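Local coordinates for shikimate 5-dehydrogenase (Thermus thermophilus, PDB 2D5C), which catalyses the reversible NADPH-linked reduction of 3-dehydroshikimate to shikimate, a step on the chorismate pathway to the aromatic amino acids, at residues Val84-Gln89 with Phe97-Pro102. Sequence-based numbering, arbitrary orientation.
Sequences VNTVLQ and FNTDAP. With SKM ((3R,4S,5R)-3,4,5-trihydroxycyclohex-1-ene-1-carboxylic acid), chain E.
Phe97 and then Asn85 bury the most surface here: Phe97 O meets Asn85 N, the Phe97 ring meets Leu88, and the Asn85 carboxamide meets Thr99. Phe97 O accepts from two successive amides: Asn85 N lies in its carbonyl plane at 3.1 Å, whereas Thr86 N, bonding to the same oxygen, stands 38° above that plane. With Phe97 N returning a 2.8 Å bond to Thr86 O, two residues face one, which defines a classic beta bulge where antiparallel strands 86-90 and 93-97 meet. The Phe97 ring presents its edge to Thr86 O, and its CE1 packs on Leu88 CB at 4.1 Å.

The side chains of Asn85 and Thr99 cross at about a right angle, and the carboxamide grips Thr99 twice. Thr99 N donates to Asn85 OD1 at 2.6 Å (N-H...O 163°), and Asn85 ND2 donates to Thr99 OG1 at 3.0 Å, with the hydroxyl practically in the amide plane. Thr99 OG1 also bonds to Gln235 O. In Asn85, CG sits between the backbone N and carbonyl carbon (chi1 87°), a rotation that swings the carboxamide over to Thr99. Asn85 ND2 also donates to O12 of shikimate at 3.0 Å, and that hydroxyl in turn donates to Asp100 OD1 at 2.8 Å. Asp100, at the start of helix 100-110, is salt-bridged through OD2 to Lys64, the proton acceptor, while Asn98 OD1 caps the helix by accepting from Ala101 N.

An alanine at Asn85 would probably leave Thr99 N without its acceptor and shikimate O12 without an amide donor, loosening the link between strand and helix start. The two bonds are consistent with Thr99 acting as a second-shell residue that fixes the rotation of the carboxamide, setting an amide donor and a carboxylate acceptor on one substrate hydroxyl.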
loop_
_atom_site.group_PDB
_atom_site.type_symbol
_atom_site.label_atom_id
_atom_site.label_comp_id
_atom_site.label_asym_id
_atom_site.label_seq_id
_atom_site.Cartn_x
_atom_site.Cartn_y
_atom_site.Cartn_z
ATOM N N VAL A 84 -10.983 -11.275 -0.968
ATOM C CA VAL A 84 -10.184 -10.108 -1.310
ATOM C C VAL A 84 -10.373 -9.861 -2.802
ATOM O O VAL A 84 -10.197 -10.775 -3.614
ATOM C CB VAL A 84 -8.689 -10.374 -1.029
ATOM C CG1 VAL A 84 -7.818 -9.362 -1.776
ATOM C CG2 VAL A 84 -8.428 -10.300 0.489
ATOM N N ASN A 85 -10.731 -8.630 -3.164
ATOM C CA ASN A 85 -10.917 -8.287 -4.574
ATOM C C ASN A 85 -9.857 -7.282 -5.033
ATOM O O ASN A 85 -9.742 -6.974 -6.222
ATOM C CB ASN A 85 -12.317 -7.707 -4.799
ATOM C CG ASN A 85 -12.377 -6.207 -4.561
ATOM O OD1 ASN A 85 -11.928 -5.707 -3.528
ATOM N ND2 ASN A 85 -12.943 -5.481 -5.519
ATOM N N THR A 86 -9.079 -6.773 -4.086
ATOM C CA THR A 86 -8.039 -5.804 -4.411
ATOM C C THR A 86 -6.752 -6.099 -3.647
ATOM O O THR A 86 -6.766 -6.241 -2.420
ATOM C CB THR A 86 -8.499 -4.373 -4.070
ATOM O OG1 THR A 86 -9.697 -4.073 -4.798
ATOM C CG2 THR A 86 -7.415 -3.353 -4.446
ATOM N N VAL A 87 -5.649 -6.204 -4.385
ATOM C CA VAL A 87 -4.348 -6.464 -3.791
ATOM C C VAL A 87 -3.382 -5.334 -4.135
ATOM O O VAL A 87 -3.311 -4.906 -5.286
ATOM C CB VAL A 87 -3.757 -7.805 -4.303
ATOM C CG1 VAL A 87 -2.378 -8.036 -3.682
ATOM C CG2 VAL A 87 -4.708 -8.953 -3.967
ATOM N N LEU A 88 -2.666 -4.844 -3.121
ATOM C CA LEU A 88 -1.662 -3.782 -3.281
ATOM C C LEU A 88 -0.287 -4.405 -3.082
ATOM O O LEU A 88 -0.096 -5.172 -2.140
ATOM C CB LEU A 88 -1.861 -2.690 -2.223
ATOM C CG LEU A 88 -0.717 -1.694 -2.018
ATOM C CD1 LEU A 88 -0.510 -0.888 -3.286
ATOM C CD2 LEU A 88 -1.035 -0.762 -0.834
ATOM N N GLN A 89 0.661 -4.088 -3.966
ATOM C CA GLN A 89 2.022 -4.607 -3.840
ATOM C C GLN A 89 2.978 -3.486 -3.442
ATOM O O GLN A 89 3.094 -2.473 -4.145
ATOM C CB GLN A 89 2.480 -5.247 -5.174
ATOM C CG GLN A 89 3.931 -5.785 -5.179
ATOM C CD GLN A 89 4.979 -4.708 -5.458
ATOM O OE1 GLN A 89 5.857 -4.446 -4.635
ATOM N NE2 GLN A 89 4.883 -4.077 -6.621
ATOM N N PHE A 97 -7.417 -6.246 0.288
ATOM C CA PHE A 97 -8.539 -5.423 0.718
ATOM C C PHE A 97 -9.785 -5.849 -0.026
ATOM O O PHE A 97 -9.722 -6.637 -0.965
ATOM C CB PHE A 97 -8.308 -3.946 0.391
ATOM C CG PHE A 97 -7.038 -3.387 0.942
ATOM C CD1 PHE A 97 -5.831 -3.573 0.280
ATOM C CD2 PHE A 97 -7.050 -2.655 2.127
ATOM C CE1 PHE A 97 -4.641 -3.030 0.790
ATOM C CE2 PHE A 97 -5.878 -2.115 2.641
ATOM C CZ PHE A 97 -4.671 -2.304 1.967
ATOM N N ASN A 98 -10.919 -5.310 0.384
ATOM C CA ASN A 98 -12.149 -5.633 -0.321
ATOM C C ASN A 98 -12.866 -4.345 -0.629
ATOM O O ASN A 98 -13.372 -3.690 0.281
ATOM C CB ASN A 98 -13.061 -6.521 0.518
ATOM C CG ASN A 98 -14.281 -6.994 -0.273
ATOM O OD1 ASN A 98 -15.118 -6.188 -0.695
ATOM N ND2 ASN A 98 -14.374 -8.295 -0.483
ATOM N N THR A 99 -12.888 -3.961 -1.907
ATOM C CA THR A 99 -13.593 -2.744 -2.264
ATOM C C THR A 99 -15.007 -3.027 -2.773
ATOM O O THR A 99 -15.735 -2.095 -3.062
ATOM C CB THR A 99 -12.807 -1.917 -3.305
ATOM O OG1 THR A 99 -12.720 -2.646 -4.539
ATOM C CG2 THR A 99 -11.399 -1.624 -2.781
ATOM N N ASP A 100 -15.394 -4.303 -2.864
ATOM C CA ASP A 100 -16.758 -4.645 -3.302
ATOM C C ASP A 100 -17.758 -4.136 -2.277
ATOM O O ASP A 100 -18.812 -3.603 -2.636
ATOM C CB ASP A 100 -16.963 -6.164 -3.446
ATOM C CG ASP A 100 -16.270 -6.753 -4.657
ATOM O OD1 ASP A 100 -16.378 -6.185 -5.770
ATOM O OD2 ASP A 100 -15.624 -7.812 -4.506
ATOM N N ALA A 101 -17.445 -4.293 -0.989
ATOM C CA ALA A 101 -18.372 -3.841 0.053
ATOM C C ALA A 101 -18.611 -2.323 0.056
ATOM O O ALA A 101 -19.745 -1.873 -0.079
ATOM C CB ALA A 101 -17.893 -4.316 1.443
ATOM N N PRO A 102 -17.552 -1.509 0.214
ATOM C CA PRO A 102 -17.780 -0.060 0.213
ATOM C C PRO A 102 -18.296 0.438 -1.144
ATOM O O PRO A 102 -19.077 1.387 -1.207
ATOM C CB PRO A 102 -16.404 0.506 0.566
ATOM C CG PRO A 102 -15.459 -0.548 0.045
ATOM C CD PRO A 102 -16.137 -1.816 0.475
HETATM O O12 SKM E . -14.438 -7.194 -7.444
HETATM C C8 SKM E . -14.439 -6.971 -8.862
HETATM C C6 SKM E . -12.996 -7.136 -9.413
HETATM O O7 SKM E . -12.141 -6.198 -8.764
HETATM C C5 SKM E . -12.950 -6.897 -10.944
HETATM C C4 SKM E . -14.162 -7.471 -11.680
HETATM C C1 SKM E . -14.118 -7.499 -13.164
HETATM O O2 SKM E . -13.029 -7.035 -13.808
HETATM O O3 SKM E . -15.058 -7.943 -13.810
HETATM C C10 SKM E . -15.248 -7.943 -11.059
HETATM C C9 SKM E . -15.407 -7.978 -9.554
HETATM O O11 SKM E . -15.121 -9.309 -9.096
#